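Local coordinates for pyridoxal kinase (Entamoeba histolytica, PDB 4S1H), which probably catalyses the ATP-dependent phosphorylation of pyridoxal to pyridoxal 5'-phosphate, and holds ADP and magnesium ions in this crystal, at residues Ile34-Thr39 and Asp65-Asn70; Val55-Phe60 and Val90-Asn95; Thr2-Thr7 and Trp227-Ile232; Lys163-Leu168 and Leu190-Asp195; Gly22-Asp27 and Asn262-Leu267. All coordinates share one frame; numbering follows the deposited sequence.

Contact 1. Residues Ile34-Thr39 and Asp65-Asn70; sequences IFVLTT and DSLEVN
Leu67 buries the most surface here, reaching from the last turns of helix 57-69 to set one methyl against two side chains of strand 33-41. Its CD1 lies 3.9 Å from Ile34 CG2 and equally 3.9 Å from Val36 CG2, so a single branch spans two residues that alternate onto the same face of the strand. Ile34 offers its short branch: with chi1 at -57° CG1 lies beside the backbone N, which leaves CG2 anti to that N and facing the leucine. Past both strand residues Leu67 runs in the opposite direction, so the side chains overlap along their flanks. All three are buried, and the contact is wholly apolar. Beyond the leucine, Ser66 and Asn70 hydrogen-bond to Asn43 of the second subunit. Val36 also rests on Phe60, Ile63 and Met64 of helix 57-69, which thus covers this face of the central sheet of the ribokinase-like fold. The strand hydrogen-bonds to strand 5-9 through Ile34 and Val36, while Phe35 packs on helix 18-28 across the sheet.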
# COMPACT_ATOMS: atom_id res chain seq x y z
N ILE A 34 2.77 -5.87 7.86
CA ILE A 34 3.55 -6.34 6.74
C ILE A 34 2.58 -6.71 5.62
O ILE A 34 1.64 -7.48 5.85
CB ILE A 34 4.39 -7.58 7.13
CG1 ILE A 34 5.31 -7.29 8.32
CG2 ILE A 34 5.16 -8.09 5.93
CD1 ILE A 34 5.93 -8.55 8.91
N PHE A 35 2.82 -6.19 4.42
CA PHE A 35 1.97 -6.45 3.26
C PHE A 35 2.76 -7.20 2.19
O PHE A 35 3.51 -6.59 1.39
CB PHE A 35 1.37 -5.16 2.69
CG PHE A 35 0.59 -4.37 3.69
CD1 PHE A 35 1.21 -3.42 4.52
CD2 PHE A 35 -0.79 -4.56 3.81
CE1 PHE A 35 0.46 -2.69 5.44
CE2 PHE A 35 -1.52 -3.79 4.72
CZ PHE A 35 -0.90 -2.90 5.55
N VAL A 36 2.67 -8.51 2.20
CA VAL A 36 3.31 -9.34 1.22
C VAL A 36 2.34 -9.49 0.05
O VAL A 36 1.20 -9.90 0.21
CB VAL A 36 3.72 -10.72 1.77
CG1 VAL A 36 4.32 -11.57 0.66
CG2 VAL A 36 4.68 -10.54 2.93
N LEU A 37 2.77 -9.17 -1.14
CA LEU A 37 1.91 -9.21 -2.34
C LEU A 37 1.91 -10.57 -3.04
O LEU A 37 2.91 -11.27 -3.10
CB LEU A 37 2.36 -8.12 -3.34
CG LEU A 37 2.61 -6.74 -2.72
CD1 LEU A 37 2.96 -5.77 -3.85
CD2 LEU A 37 1.45 -6.23 -1.86
N THR A 38 0.75 -10.95 -3.56
CA THR A 38 0.65 -12.17 -4.37
C THR A 38 0.49 -11.88 -5.88
O THR A 38 0.55 -12.81 -6.69
CB THR A 38 -0.55 -13.03 -3.96
OG1 THR A 38 -1.74 -12.28 -4.16
CG2 THR A 38 -0.47 -13.43 -2.52
N THR A 39 0.25 -10.61 -6.22
CA THR A 39 0.21 -10.11 -7.61
C THR A 39 0.78 -8.71 -7.66
O THR A 39 0.85 -8.03 -6.64
CB THR A 39 -1.22 -10.01 -8.18
OG1 THR A 39 -1.95 -8.95 -7.55
CG2 THR A 39 -1.99 -11.32 -7.97
N ASP A 65 11.45 -15.65 3.79
CA ASP A 65 12.73 -15.96 4.44
C ASP A 65 13.43 -14.69 4.94
O ASP A 65 13.96 -14.67 6.02
CB ASP A 65 13.68 -16.67 3.48
CG ASP A 65 13.25 -18.11 3.18
OD1 ASP A 65 12.33 -18.66 3.84
OD2 ASP A 65 13.89 -18.69 2.28
N SER A 66 13.39 -13.64 4.14
CA SER A 66 14.03 -12.36 4.52
C SER A 66 13.35 -11.72 5.75
O SER A 66 14.02 -11.22 6.65
CB SER A 66 13.96 -11.42 3.33
OG SER A 66 14.70 -10.23 3.56
N LEU A 67 12.02 -11.77 5.78
CA LEU A 67 11.27 -11.30 6.96
C LEU A 67 11.67 -12.06 8.21
O LEU A 67 11.83 -11.47 9.25
CB LEU A 67 9.77 -11.39 6.76
CG LEU A 67 9.21 -10.51 5.64
CD1 LEU A 67 7.78 -10.90 5.32
CD2 LEU A 67 9.26 -9.03 5.94
N GLU A 68 11.85 -13.37 8.08
CA GLU A 68 12.22 -14.20 9.24
C GLU A 68 13.65 -13.93 9.70
O GLU A 68 13.87 -13.67 10.88
CB GLU A 68 12.03 -15.68 8.89
CG GLU A 68 12.13 -16.61 10.10
CD GLU A 68 11.84 -18.07 9.76
OE1 GLU A 68 10.88 -18.33 9.02
OE2 GLU A 68 12.55 -18.96 10.25
N VAL A 69 14.60 -13.93 8.76
CA VAL A 69 16.02 -13.74 9.09
C VAL A 69 16.30 -12.36 9.70
O VAL A 69 17.13 -12.23 10.61
CB VAL A 69 16.91 -13.96 7.85
CG1 VAL A 69 18.33 -13.47 8.08
CG2 VAL A 69 16.90 -15.43 7.48
N ASN A 70 15.62 -11.33 9.19
CA ASN A 70 15.72 -9.98 9.74
C ASN A 70 14.84 -9.72 10.98
O ASN A 70 14.77 -8.59 11.45
CB ASN A 70 15.45 -8.93 8.66
CG ASN A 70 16.50 -8.90 7.58
OD1 ASN A 70 17.71 -8.99 7.86
ND2 ASN A 70 16.07 -8.73 6.34

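Contact 2. Residues Val55-Phe60 and Val90-Asn95; sequences VLLNDF and VYETIN
Phe60 points its ring from helix 57-69 at helix 87-100, an alpha-alpha contact between two helices of the alpha/beta core of the ribokinase-like fold. Glu92 meets the ring at its edge: CG lies near the ring plane, 3.8 Å from Phe60 CE2. At the far end of the ring, Phe60 CZ comes within 3.3 Å of Thr93 OG1, an oblique approach. Leu57, one turn earlier, adds its CD1 methyl, 3.9 Å from Glu92 CB, and crosses the glutamate at about a right angle. The aliphatic root of Glu92 therefore fits against both a methyl and an aromatic edge.

The torsions keep the charged end apart from this apolar part. Glu92 CG is anti to its backbone N, then the chain bends at chi2 (53°), and the carboxylate stands almost perpendicular to the phenyl ring, at 87°. Arg96, a turn further along helix 87-100, forms a salt bridge with Glu92 OE2. The hydroxyl of Thr93 is likewise tied within its own helix, to the carbonyl of Leu89, and Leu89 itself packs on Leu57 and Phe60. The second carboxylate oxygen is held by Asn95: its ND2 donates to Glu92 OE1 over 3.1 Å, arriving 48° out of the carboxylate plane.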
# COMPACT_ATOMS: atom_id res chain seq x y z
N VAL A 55 2.78 -13.03 -8.50
CA VAL A 55 4.06 -13.23 -7.84
C VAL A 55 4.53 -14.69 -7.96
O VAL A 55 3.73 -15.62 -7.81
CB VAL A 55 4.01 -12.71 -6.39
CG1 VAL A 55 5.22 -13.14 -5.58
CG2 VAL A 55 3.87 -11.17 -6.41
N LEU A 56 5.81 -14.88 -8.28
CA LEU A 56 6.36 -16.22 -8.47
C LEU A 56 6.75 -16.82 -7.13
O LEU A 56 7.19 -16.11 -6.20
CB LEU A 56 7.60 -16.17 -9.37
CG LEU A 56 7.42 -15.66 -10.79
CD1 LEU A 56 8.79 -15.54 -11.44
CD2 LEU A 56 6.51 -16.60 -11.57
N LEU A 57 6.56 -18.14 -7.01
CA LEU A 57 6.87 -18.84 -5.78
C LEU A 57 8.26 -18.52 -5.22
O LEU A 57 8.42 -18.30 -4.02
CB LEU A 57 6.78 -20.34 -6.00
CG LEU A 57 7.03 -21.26 -4.81
CD1 LEU A 57 6.11 -20.92 -3.64
CD2 LEU A 57 6.87 -22.70 -5.26
N ASN A 58 9.28 -18.53 -6.08
CA ASN A 58 10.65 -18.32 -5.56
C ASN A 58 10.81 -16.94 -4.91
O ASN A 58 11.49 -16.79 -3.88
CB ASN A 58 11.70 -18.58 -6.63
CG ASN A 58 11.76 -17.49 -7.69
OD1 ASN A 58 10.81 -17.30 -8.45
ND2 ASN A 58 12.88 -16.76 -7.73
N ASP A 59 10.17 -15.94 -5.50
CA ASP A 59 10.18 -14.59 -4.94
C ASP A 59 9.40 -14.52 -3.62
O ASP A 59 9.83 -13.89 -2.67
CB ASP A 59 9.65 -13.56 -5.96
CG ASP A 59 10.60 -13.38 -7.15
OD1 ASP A 59 11.83 -13.41 -6.95
OD2 ASP A 59 10.12 -13.26 -8.30
N PHE A 60 8.25 -15.19 -3.56
CA PHE A 60 7.49 -15.24 -2.34
C PHE A 60 8.31 -15.88 -1.19
O PHE A 60 8.34 -15.37 -0.07
CB PHE A 60 6.19 -16.01 -2.64
CG PHE A 60 5.24 -16.12 -1.49
CD1 PHE A 60 4.42 -15.05 -1.13
CD2 PHE A 60 5.16 -17.27 -0.75
CE1 PHE A 60 3.53 -15.15 -0.06
CE2 PHE A 60 4.25 -17.40 0.31
CZ PHE A 60 3.45 -16.34 0.66
N VAL A 90 -0.32 -20.94 -2.12
CA VAL A 90 -1.19 -21.31 -1.03
C VAL A 90 -0.51 -22.35 -0.14
O VAL A 90 -0.56 -22.23 1.08
CB VAL A 90 -2.56 -21.84 -1.53
CG1 VAL A 90 -3.45 -22.27 -0.37
CG2 VAL A 90 -3.27 -20.77 -2.37
N TYR A 91 0.04 -23.39 -0.75
CA TYR A 91 0.70 -24.46 0.02
C TYR A 91 1.91 -23.90 0.77
O TYR A 91 2.11 -24.25 1.92
CB TYR A 91 1.06 -25.66 -0.84
CG TYR A 91 -0.17 -26.45 -1.28
CD1 TYR A 91 -1.01 -27.00 -0.34
CD2 TYR A 91 -0.48 -26.59 -2.62
CE1 TYR A 91 -2.14 -27.71 -0.72
CE2 TYR A 91 -1.60 -27.30 -3.02
CZ TYR A 91 -2.42 -27.85 -2.05
OH TYR A 91 -3.56 -28.54 -2.40
N GLU A 92 2.66 -23.00 0.16
CA GLU A 92 3.77 -22.37 0.88
C GLU A 92 3.29 -21.51 2.05
O GLU A 92 3.86 -21.57 3.15
CB GLU A 92 4.60 -21.53 -0.05
CG GLU A 92 5.81 -20.86 0.59
CD GLU A 92 6.75 -21.80 1.34
OE1 GLU A 92 6.72 -23.06 1.16
OE2 GLU A 92 7.54 -21.25 2.14
N THR A 93 2.20 -20.77 1.84
CA THR A 93 1.58 -20.01 2.90
C THR A 93 1.17 -20.92 4.06
O THR A 93 1.34 -20.55 5.22
CB THR A 93 0.40 -19.21 2.39
OG1 THR A 93 0.88 -18.19 1.50
CG2 THR A 93 -0.39 -18.57 3.53
N ILE A 94 0.61 -22.09 3.77
CA ILE A 94 0.26 -23.04 4.83
C ILE A 94 1.48 -23.33 5.70
O ILE A 94 1.36 -23.33 6.91
CB ILE A 94 -0.37 -24.34 4.28
CG1 ILE A 94 -1.80 -24.07 3.78
CG2 ILE A 94 -0.39 -25.45 5.32
CD1 ILE A 94 -2.33 -25.16 2.88
N ASN A 95 2.64 -23.57 5.07
CA ASN A 95 3.87 -23.81 5.82
C ASN A 95 4.20 -22.64 6.72
O ASN A 95 4.57 -22.85 7.86
CB ASN A 95 5.05 -24.08 4.90
CG ASN A 95 4.89 -25.33 4.07
OD1 ASN A 95 4.30 -26.31 4.50
ND2 ASN A 95 5.48 -25.31 2.87

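Contact 3. Residues Thr2-Thr7 and Trp227-Ile232; sequences TNKVLT and WIIKGI
Val5 and Ile229 meet through single methyls, Val5 CG2 lying 3.5 Å from Ile229 CD1, tighter than usual for two carbons. The isoleucine has CG1 anti to its carbonyl carbon (chi1 -69°) and an extended chi2 of 168°, which carries CD1 out to the valine. Val5 answers with the methyl beside its backbone N. The other branch of Ile229 is used as well: CG2 lies 4.0 Å from Lys4 CD. Extended chi1 (-176°) and chi2 bring that CD alongside the isoleucine, and the bend at chi3 comes only after the touching carbon. Ile229 thus touches Lys4, just ahead of strand 5-9, and Val5, its first residue. Phe78 and Ile31 pack against Ile229 too. Just beyond, the helix ends in a Schellman motif, with Gly231 at positive phi, Ile232 N bonded to Trp227 O and Gly231 N to Ile228 O. Joining the end of helix 216-229 to the start of a central strand, the contact belongs to the layered alpha/beta core typical of ribokinase-like kinases.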
# COMPACT_ATOMS: atom_id res chain seq x y z
N THR A 2 6.83 -2.50 16.25
CA THR A 2 6.78 -3.91 15.86
C THR A 2 5.60 -4.16 14.92
O THR A 2 4.53 -3.58 15.09
CB THR A 2 6.62 -4.80 17.09
OG1 THR A 2 5.42 -4.46 17.77
CG2 THR A 2 7.82 -4.58 18.06
N ASN A 3 5.82 -5.03 13.95
CA ASN A 3 4.76 -5.44 13.05
C ASN A 3 3.80 -6.35 13.79
O ASN A 3 4.22 -7.35 14.34
CB ASN A 3 5.37 -6.17 11.86
CG ASN A 3 6.22 -5.26 11.01
OD1 ASN A 3 5.78 -4.17 10.66
ND2 ASN A 3 7.42 -5.69 10.67
N LYS A 4 2.52 -5.96 13.81
CA LYS A 4 1.49 -6.72 14.53
C LYS A 4 0.71 -7.63 13.59
O LYS A 4 0.15 -8.66 14.04
CB LYS A 4 0.57 -5.74 15.24
CG LYS A 4 -0.49 -6.40 16.10
CD LYS A 4 -1.29 -5.41 16.93
CE LYS A 4 -0.49 -4.83 18.08
NZ LYS A 4 -1.39 -4.11 19.02
N VAL A 5 0.60 -7.24 12.31
CA VAL A 5 -0.17 -7.97 11.32
C VAL A 5 0.69 -8.38 10.15
O VAL A 5 1.53 -7.61 9.71
CB VAL A 5 -1.36 -7.12 10.77
CG1 VAL A 5 -2.19 -7.90 9.76
CG2 VAL A 5 -2.22 -6.61 11.92
N LEU A 6 0.43 -9.58 9.62
CA LEU A 6 0.99 -10.00 8.34
C LEU A 6 -0.18 -10.30 7.44
O LEU A 6 -1.08 -11.06 7.83
CB LEU A 6 1.89 -11.21 8.49
CG LEU A 6 2.28 -11.98 7.25
CD1 LEU A 6 3.20 -11.11 6.40
CD2 LEU A 6 2.95 -13.28 7.66
N THR A 7 -0.17 -9.67 6.27
CA THR A 7 -1.28 -9.85 5.33
C THR A 7 -0.74 -10.15 3.95
O THR A 7 0.14 -9.44 3.40
CB THR A 7 -2.27 -8.66 5.34
OG1 THR A 7 -3.15 -8.76 4.21
CG2 THR A 7 -1.57 -7.36 5.29
N TRP A 227 -11.02 -3.66 13.95
CA TRP A 227 -11.78 -3.55 15.19
C TRP A 227 -11.53 -4.74 16.14
O TRP A 227 -11.43 -4.54 17.33
CB TRP A 227 -13.27 -3.40 14.92
CG TRP A 227 -13.67 -2.06 14.42
CD1 TRP A 227 -14.38 -1.81 13.31
CD2 TRP A 227 -13.39 -0.78 15.03
NE1 TRP A 227 -14.57 -0.45 13.17
CE2 TRP A 227 -13.95 0.20 14.21
CE3 TRP A 227 -12.71 -0.38 16.20
CZ2 TRP A 227 -13.85 1.57 14.48
CZ3 TRP A 227 -12.59 0.99 16.47
CH2 TRP A 227 -13.16 1.95 15.62
N ILE A 228 -11.36 -5.93 15.59
CA ILE A 228 -10.91 -7.06 16.40
C ILE A 228 -9.58 -6.77 17.09
O ILE A 228 -9.41 -7.01 18.29
CB ILE A 228 -10.82 -8.34 15.58
CG1 ILE A 228 -12.22 -8.82 15.15
CG2 ILE A 228 -10.13 -9.43 16.37
CD1 ILE A 228 -12.20 -9.86 14.07
N ILE A 229 -8.65 -6.26 16.30
CA ILE A 229 -7.36 -5.86 16.85
C ILE A 229 -7.49 -4.84 17.98
O ILE A 229 -6.78 -4.93 19.00
CB ILE A 229 -6.38 -5.37 15.73
CG1 ILE A 229 -5.97 -6.56 14.87
CG2 ILE A 229 -5.15 -4.69 16.32
CD1 ILE A 229 -5.25 -6.23 13.58
N LYS A 230 -8.36 -3.85 17.80
CA LYS A 230 -8.61 -2.83 18.82
C LYS A 230 -9.37 -3.35 20.07
O LYS A 230 -9.59 -2.58 21.01
CB LYS A 230 -9.33 -1.62 18.21
CG LYS A 230 -8.56 -0.86 17.11
CD LYS A 230 -7.33 -0.16 17.62
CE LYS A 230 -6.54 0.42 16.46
NZ LYS A 230 -5.29 1.06 16.95
N GLY A 231 -9.76 -4.62 20.07
CA GLY A 231 -10.37 -5.26 21.22
C GLY A 231 -11.88 -5.24 21.24
O GLY A 231 -12.49 -5.51 22.27
N ILE A 232 -12.50 -4.91 20.11
CA ILE A 232 -13.99 -4.85 20.01
C ILE A 232 -14.53 -6.28 19.86
O ILE A 232 -14.02 -7.03 19.05
CB ILE A 232 -14.42 -3.98 18.81
CG1 ILE A 232 -13.81 -2.58 18.91
CG2 ILE A 232 -15.93 -3.86 18.66
CD1 ILE A 232 -14.06 -1.87 20.21

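Contact 4. Residues Lys163-Leu168 and Leu190-Asp195; sequences KACHIL and LCSFKD
Cys165 faces Ser192 where helix 158-170 lies over the antiparallel strands 175-183 and 186-193, a helix-on-sheet contact in the ribokinase-like fold. From its CB the cysteine meets the serine first, Cys165 CB standing 3.7 Å from Ser192 OG. One bond further out, Cys165 SG comes 3.9 Å from Ser192 CB and then 4.2 Å from Leu190 CD2. The sulfur reaches the leucine because SG turns anti to the carbonyl carbon (chi1 -76°), beside the backbone N. Leu190 and Ser192, two apart on the strand, share the face turned to the helix, and Cys191 between them points away. The small side chains are consistent with the close backbone approach, Cys165 CA and Ser192 CA being 7.0 Å apart. All three residues are buried.

Helix 158-170 is also seated by Ile176 of the adjoining strand, which touches both Cys165 and Leu168, and by Leu147 and Thr151 of helix 144-151, which touch Ala164 and Leu168. Strand 175-183 continues to the ADP-binding residues Thr179 and Ser180, whose side chains are about 9 Å from that of Leu190. The polar end of the serine is served by the helix: Ser192 OG, anti to its own backbone N, is hydrogen-bonded to His169 NE2.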
# COMPACT_ATOMS: atom_id res chain seq x y z
N LYS A 163 -26.18 -25.39 6.52
CA LYS A 163 -25.72 -26.74 6.20
C LYS A 163 -24.26 -26.77 5.71
O LYS A 163 -23.49 -27.66 6.10
CB LYS A 163 -26.63 -27.38 5.15
CG LYS A 163 -28.07 -27.58 5.54
CD LYS A 163 -28.83 -28.23 4.38
CE LYS A 163 -30.32 -28.40 4.59
NZ LYS A 163 -30.94 -29.01 3.37
N ALA A 164 -23.88 -25.80 4.89
CA ALA A 164 -22.53 -25.75 4.37
C ALA A 164 -21.56 -25.38 5.51
O ALA A 164 -20.45 -25.92 5.58
CB ALA A 164 -22.43 -24.78 3.21
N CYS A 165 -21.97 -24.47 6.39
CA CYS A 165 -21.10 -24.08 7.53
C CYS A 165 -20.83 -25.29 8.41
O CYS A 165 -19.73 -25.45 8.92
CB CYS A 165 -21.72 -22.97 8.37
SG CYS A 165 -21.62 -21.34 7.59
N HIS A 166 -21.84 -26.12 8.61
CA HIS A 166 -21.64 -27.33 9.40
C HIS A 166 -20.42 -28.13 8.93
O HIS A 166 -19.56 -28.54 9.75
CB HIS A 166 -22.91 -28.17 9.38
CG HIS A 166 -22.78 -29.48 10.09
ND1 HIS A 166 -22.76 -29.56 11.47
CD2 HIS A 166 -22.55 -30.73 9.63
CE1 HIS A 166 -22.60 -30.82 11.83
NE2 HIS A 166 -22.48 -31.55 10.74
N ILE A 167 -20.32 -28.32 7.62
CA ILE A 167 -19.28 -29.15 7.03
C ILE A 167 -17.91 -28.59 7.45
O ILE A 167 -17.02 -29.32 7.88
CB ILE A 167 -19.37 -29.15 5.48
CG1 ILE A 167 -20.67 -29.83 4.97
CG2 ILE A 167 -18.15 -29.81 4.86
CD1 ILE A 167 -20.80 -31.30 5.29
N LEU A 168 -17.80 -27.28 7.39
CA LEU A 168 -16.53 -26.63 7.73
C LEU A 168 -16.25 -26.60 9.22
O LEU A 168 -15.09 -26.77 9.62
CB LEU A 168 -16.48 -25.23 7.14
CG LEU A 168 -16.59 -25.19 5.63
CD1 LEU A 168 -16.36 -23.74 5.20
CD2 LEU A 168 -15.62 -26.12 4.90
N LEU A 190 -24.43 -13.97 7.52
CA LEU A 190 -24.58 -14.99 8.56
C LEU A 190 -23.26 -15.15 9.31
O LEU A 190 -22.18 -15.22 8.69
CB LEU A 190 -25.00 -16.31 7.93
CG LEU A 190 -24.88 -17.56 8.82
CD1 LEU A 190 -25.94 -17.57 9.91
CD2 LEU A 190 -24.97 -18.78 7.93
N CYS A 191 -23.31 -15.10 10.64
CA CYS A 191 -22.14 -15.42 11.47
C CYS A 191 -22.45 -16.70 12.21
O CYS A 191 -23.41 -16.74 13.00
CB CYS A 191 -21.85 -14.34 12.47
SG CYS A 191 -20.20 -14.49 13.17
N SER A 192 -21.67 -17.74 11.94
CA SER A 192 -21.94 -19.09 12.42
C SER A 192 -20.73 -19.53 13.25
O SER A 192 -19.60 -19.43 12.80
CB SER A 192 -22.10 -20.03 11.24
OG SER A 192 -22.27 -21.39 11.63
N PHE A 193 -21.02 -20.13 14.41
CA PHE A 193 -20.00 -20.59 15.35
C PHE A 193 -20.04 -22.11 15.48
O PHE A 193 -21.13 -22.74 15.57
CB PHE A 193 -20.19 -19.97 16.73
CG PHE A 193 -20.05 -18.50 16.74
CD1 PHE A 193 -21.13 -17.68 16.45
CD2 PHE A 193 -18.82 -17.91 17.04
CE1 PHE A 193 -21.02 -16.32 16.46
CE2 PHE A 193 -18.70 -16.53 17.05
CZ PHE A 193 -19.79 -15.73 16.75
N LYS A 194 -18.86 -22.72 15.50
CA LYS A 194 -18.73 -24.15 15.84
C LYS A 194 -19.25 -24.42 17.25
O LYS A 194 -19.96 -25.42 17.49
CB LYS A 194 -17.27 -24.60 15.72
CG LYS A 194 -16.98 -26.05 16.11
CD LYS A 194 -15.52 -26.40 15.89
CE LYS A 194 -15.19 -27.79 16.40
NZ LYS A 194 -15.81 -28.86 15.58
N ASP A 195 -18.91 -23.52 18.16
CA ASP A 195 -19.33 -23.66 19.56
C ASP A 195 -20.54 -22.76 19.81
O ASP A 195 -20.40 -21.57 20.09
CB ASP A 195 -18.15 -23.26 20.46
CG ASP A 195 -18.51 -23.28 21.93
OD1 ASP A 195 -19.68 -23.57 22.27
OD2 ASP A 195 -17.62 -22.97 22.75

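Contact 5. Residues Gly22-Asp27 and Asn262-Leu267; sequences GMIILD and NCIPYL
Ile24 sets its CG2 methyl over the groove formed by Ile264 and Leu267, a bump from helix 18-28 received by two side chains of the irregular segment 262-267. The closer wall is Ile264, whose CG1 lies 3.8 Å and CD1 4.0 Å from Ile24 CG2. Leu267 CD1, the other wall, stands 4.3 Å from the same methyl. That leucine methyl is itself a bump: it also lies 4.2 Å from Ile25 CG1, and so bridges two consecutive helix residues. Ile24 and Ile264 cross at about a right angle, as do Ile25 and Leu267, each bringing a tip or branch against the flank of its partner. In Ile24, chi1 of -68° puts CG1 beside the backbone N and CG2 anti to it, toward the groove. Ile264 has CG1 beside its backbone N, and an extended chi2 of 165° lays CG1 and CD1 together along the methyl.

Ile260 also touches both Ile24 and Ile25. Ile248 of helix 234-250 backs Leu267, while Thr219, Tyr222 and Ser226 of helix 216-229 flank Ile25. Helix 18-28 is thereby wedged between this late segment and strand 33-41, on which Met23 and Leu26 pack, with the second subunit close by at Ile24.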
# COMPACT_ATOMS: atom_id res chain seq x y z
N GLY A 22 -6.14 -3.26 2.22
CA GLY A 22 -5.53 -3.53 3.50
C GLY A 22 -4.60 -2.43 3.93
O GLY A 22 -4.65 -2.00 5.08
N MET A 23 -3.82 -1.92 3.00
CA MET A 23 -2.88 -0.85 3.35
C MET A 23 -3.63 0.39 3.80
O MET A 23 -3.33 0.99 4.82
CB MET A 23 -1.96 -0.53 2.17
CG MET A 23 -1.04 -1.68 1.73
SD MET A 23 -0.23 -1.45 0.09
CE MET A 23 0.42 -3.08 -0.18
N ILE A 24 -4.62 0.80 3.00
CA ILE A 24 -5.37 2.00 3.28
C ILE A 24 -6.04 1.89 4.66
O ILE A 24 -5.99 2.82 5.45
CB ILE A 24 -6.44 2.25 2.20
CG1 ILE A 24 -5.76 2.61 0.88
CG2 ILE A 24 -7.40 3.37 2.62
CD1 ILE A 24 -6.67 2.44 -0.33
N ILE A 25 -6.66 0.74 4.92
CA ILE A 25 -7.45 0.58 6.14
C ILE A 25 -6.54 0.45 7.37
O ILE A 25 -6.71 1.18 8.35
CB ILE A 25 -8.47 -0.57 6.02
CG1 ILE A 25 -9.42 -0.23 4.88
CG2 ILE A 25 -9.18 -0.77 7.34
CD1 ILE A 25 -10.20 -1.41 4.32
N LEU A 26 -5.61 -0.49 7.33
CA LEU A 26 -4.69 -0.71 8.46
C LEU A 26 -3.81 0.52 8.72
O LEU A 26 -3.60 0.89 9.88
CB LEU A 26 -3.85 -1.96 8.26
CG LEU A 26 -4.61 -3.29 8.34
CD1 LEU A 26 -3.82 -4.46 7.78
CD2 LEU A 26 -5.06 -3.59 9.77
N ASP A 27 -3.36 1.18 7.66
CA ASP A 27 -2.64 2.47 7.86
C ASP A 27 -3.54 3.50 8.60
O ASP A 27 -3.10 4.16 9.55
CB ASP A 27 -2.10 3.10 6.54
CG ASP A 27 -0.99 2.25 5.83
OD1 ASP A 27 -0.44 1.27 6.40
OD2 ASP A 27 -0.68 2.56 4.63
N ASN A 262 -11.49 8.97 -0.29
CA ASN A 262 -12.30 10.06 0.25
C ASN A 262 -13.01 9.71 1.56
O ASN A 262 -13.35 10.61 2.33
CB ASN A 262 -13.26 10.60 -0.80
CG ASN A 262 -12.52 11.26 -1.96
OD1 ASN A 262 -11.61 12.06 -1.72
ND2 ASN A 262 -12.81 10.84 -3.20
N CYS A 263 -13.21 8.41 1.80
CA CYS A 263 -13.86 7.93 2.98
C CYS A 263 -12.89 7.57 4.10
O CYS A 263 -13.33 7.15 5.16
CB CYS A 263 -14.78 6.74 2.63
SG CYS A 263 -16.23 7.29 1.66
N ILE A 264 -11.58 7.83 3.92
CA ILE A 264 -10.62 7.52 4.98
C ILE A 264 -11.02 8.07 6.36
O ILE A 264 -10.93 7.33 7.31
CB ILE A 264 -9.17 7.93 4.57
CG1 ILE A 264 -8.58 6.88 3.63
CG2 ILE A 264 -8.27 8.13 5.79
CD1 ILE A 264 -7.32 7.34 2.89
N PRO A 265 -11.56 9.31 6.45
CA PRO A 265 -11.98 9.88 7.74
C PRO A 265 -13.11 9.15 8.48
O PRO A 265 -13.31 9.39 9.67
CB PRO A 265 -12.44 11.30 7.35
CG PRO A 265 -11.61 11.63 6.17
CD PRO A 265 -11.50 10.35 5.40
N TYR A 266 -13.85 8.29 7.76
CA TYR A 266 -14.98 7.54 8.30
C TYR A 266 -14.64 6.08 8.56
O TYR A 266 -15.49 5.34 9.03
CB TYR A 266 -16.21 7.64 7.36
CG TYR A 266 -16.57 9.06 7.03
CD1 TYR A 266 -17.24 9.87 7.95
CD2 TYR A 266 -16.17 9.64 5.84
CE1 TYR A 266 -17.54 11.18 7.66
CE2 TYR A 266 -16.46 10.95 5.53
CZ TYR A 266 -17.13 11.73 6.45
OH TYR A 266 -17.42 13.03 6.17
N LEU A 267 -13.39 5.66 8.30
CA LEU A 267 -13.04 4.25 8.40
C LEU A 267 -13.06 3.75 9.85
O LEU A 267 -13.43 2.60 10.09
CB LEU A 267 -11.70 3.95 7.75
CG LEU A 267 -11.65 3.98 6.22
CD1 LEU A 267 -10.25 3.76 5.75
CD2 LEU A 267 -12.55 2.91 5.59

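How the contacts relate
From the N terminus, contact 3 opens first and closes a loop of more than two hundred residues, joining the start of strand 5-9 to the end of helix 216-229. Contact 5 opens on helix 18-28 and closes beyond it at 262-267, so the two long loops cross; they meet where Val5 CG1 lies 4.3 Å from Leu26 CD1. Contacts 1 and 2, themselves crossing through helix 57-69, and contact 4 are nested within both. Contacts 1 and 3 share the central sheet, Ile34 N lying 2.8 Å from Val5 O. Contact 4 stands apart, where helix 158-170 meets the antiparallel sheet of strands 175-183 and 186-193, its centre about 32 Å from that of contact 1.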